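Local coordinates for protein glutathione S-transferase (Xanthomonas axonopodis pv. citri, PDB 6NV6) that probably catalyses the conjugation of glutathione to electrophilic substrates, as a theta class transferase that binds glutathione, at residues A18-E23 and G156-G161. Numbering follows the deposited sequence.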
loop_
_atom_site.group_PDB
_atom_site.type_symbol
_atom_site.label_atom_id
_atom_site.label_comp_id
_atom_site.label_asym_id
_atom_site.label_seq_id
_atom_site.Cartn_x
_atom_site.Cartn_y
_atom_site.Cartn_z
ATOM N N ALA A 18 1.777 1.307 6.929
ATOM C CA ALA A 18 1.591 1.571 8.344
ATOM C C ALA A 18 1.612 3.065 8.638
ATOM O O ALA A 18 0.781 3.552 9.412
ATOM C CB ALA A 18 2.668 0.841 9.146
ATOM N N LEU A 19 2.546 3.806 8.020
ATOM C CA LEU A 19 2.618 5.251 8.237
ATOM C C LEU A 19 1.341 5.924 7.777
ATOM O O LEU A 19 0.781 6.770 8.486
ATOM C CB LEU A 19 3.816 5.847 7.500
ATOM C CG LEU A 19 5.112 5.199 7.972
ATOM C CD1 LEU A 19 6.295 5.557 7.096
ATOM C CD2 LEU A 19 5.363 5.546 9.433
ATOM N N TRP A 20 0.847 5.529 6.608
ATOM C CA TRP A 20 -0.393 6.098 6.103
ATOM C C TRP A 20 -1.554 5.824 7.062
ATOM O O TRP A 20 -2.359 6.719 7.351
ATOM C CB TRP A 20 -0.665 5.528 4.711
ATOM C CG TRP A 20 -1.917 6.011 4.071
ATOM C CD1 TRP A 20 -2.670 7.089 4.432
ATOM C CD2 TRP A 20 -2.569 5.421 2.944
ATOM N NE1 TRP A 20 -3.748 7.202 3.603
ATOM C CE2 TRP A 20 -3.705 6.197 2.671
ATOM C CE3 TRP A 20 -2.296 4.315 2.133
ATOM C CZ2 TRP A 20 -4.582 5.897 1.612
ATOM C CZ3 TRP A 20 -3.157 4.024 1.079
ATOM C CH2 TRP A 20 -4.287 4.804 0.832
ATOM N N CYS A 21 -1.654 4.593 7.568
ATOM C CA CYS A 21 -2.718 4.261 8.511
ATOM C C CYS A 21 -2.590 5.055 9.809
ATOM O O CYS A 21 -3.573 5.629 10.302
ATOM C CB CYS A 21 -2.709 2.762 8.790
ATOM S SG CYS A 21 -4.214 2.235 9.578
ATOM N N ALA A 22 -1.387 5.083 10.382
ATOM C CA ALA A 22 -1.143 5.954 11.522
ATOM C C ALA A 22 -1.640 7.365 11.236
ATOM O O ALA A 22 -2.441 7.925 11.996
ATOM C CB ALA A 22 0.345 5.962 11.855
ATOM N N GLU A 23 -1.201 7.935 10.108
ATOM C CA GLU A 23 -1.573 9.299 9.754
ATOM C C GLU A 23 -3.086 9.455 9.623
ATOM O O GLU A 23 -3.661 10.422 10.134
ATOM C CB GLU A 23 -0.865 9.710 8.467
ATOM C CG GLU A 23 0.628 9.911 8.638
ATOM C CD GLU A 23 0.975 11.278 9.214
ATOM O OE1 GLU A 23 0.237 12.250 8.923
ATOM O OE2 GLU A 23 1.979 11.376 9.965
ATOM N N GLY A 156 -18.100 1.715 -1.330
ATOM C CA GLY A 156 -18.583 3.057 -1.609
ATOM C C GLY A 156 -17.688 4.142 -1.043
ATOM O O GLY A 156 -17.506 5.195 -1.661
ATOM N N ARG A 157 -17.116 3.908 0.133
ATOM C CA ARG A 157 -16.249 4.875 0.781
ATOM C C ARG A 157 -14.879 4.254 1.029
ATOM O O ARG A 157 -14.748 3.033 1.176
ATOM C CB ARG A 157 -16.862 5.369 2.103
ATOM N N PHE A 158 -13.860 5.110 1.045
ATOM C CA PHE A 158 -12.509 4.700 1.402
ATOM C C PHE A 158 -12.478 4.065 2.796
ATOM O O PHE A 158 -13.211 4.466 3.703
ATOM C CB PHE A 158 -11.598 5.932 1.322
ATOM C CG PHE A 158 -10.255 5.766 1.973
ATOM C CD1 PHE A 158 -10.088 6.025 3.315
ATOM C CD2 PHE A 158 -9.142 5.416 1.219
ATOM C CE1 PHE A 158 -8.841 5.900 3.915
ATOM C CE2 PHE A 158 -7.889 5.288 1.816
ATOM C CZ PHE A 158 -7.739 5.533 3.167
ATOM N N ALA A 159 -11.622 3.065 2.965
ATOM C CA ALA A 159 -11.414 2.424 4.267
ATOM C C ALA A 159 -10.097 1.645 4.206
ATOM O O ALA A 159 -9.350 1.738 3.224
ATOM C CB ALA A 159 -12.602 1.539 4.644
ATOM N N MET A 160 -9.817 0.873 5.260
ATOM C CA MET A 160 -8.540 0.172 5.386
ATOM C C MET A 160 -8.229 -0.694 4.175
ATOM O O MET A 160 -7.050 -0.910 3.852
ATOM C CB MET A 160 -8.569 -0.694 6.641
ATOM C CG MET A 160 -9.783 -1.633 6.674
ATOM S SD MET A 160 -9.699 -2.870 7.979
ATOM C CE MET A 160 -8.868 -1.876 9.188
ATOM N N GLY A 161 -9.268 -1.207 3.510
ATOM C CA GLY A 161 -9.066 -2.103 2.389
ATOM C C GLY A 161 -8.314 -1.472 1.236
ATOM O O GLY A 161 -7.651 -2.174 0.469
#
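Trp20 and Phe158 reach for each other from opposite directions and meet through the outer carbons of their rings. The benzo part of the indole does the touching on the helix side: Trp20 CZ2 lies 3.4 Å from Phe158 CE2 and 3.5 Å from Phe158 CZ, while Trp20 CH2 is 3.8 Å from Phe158 CE2. Seen from the phenyl ring, the indole comes in at the edge, with Trp20 CH2 in the plane of the ring and Trp20 CZ2 near it. The planes are inclined by 39°, an oblique pairing that is neither a parallel stack nor a T-shaped pair; the six-membered ring of Trp20 and the phenyl ring have centroids 5.6 Å apart. Both side chains are extended, CG lying opposite the backbone N (chi1 179° in Trp20, 166° in Phe158), which sends each ring out from its backbone toward the other. The pair bridges the two halves of the glutathione transferase fold: Trp20 belongs to helix 13-25 of the thioredoxin-like N-terminal domain, Phe158 to the loop that precedes helix 163-174 in the helical C-terminal domain. Ile163 and Leu192 of the C-terminal domain each touch both rings, so the aromatic contact is part of a wider apolar interface. Tyr198 meets Trp20 edge-to-face, and Arg195 makes a cation-pi contact with Phe158. The buried indole has its polar atom satisfied within its own helix, where Trp20 NE1 is hydrogen-bonded to the carboxylate of Glu24; this bond probably helps to fix the rotation of the ring that presents CZ2 to the phenyl group. Three residues after Trp20, Glu23 makes a second link between the domains through a salt bridge from OE1 to Arg200, while its OE2 is hydrogen-bonded to the hydroxyl of Tyr29 within the N-terminal domain.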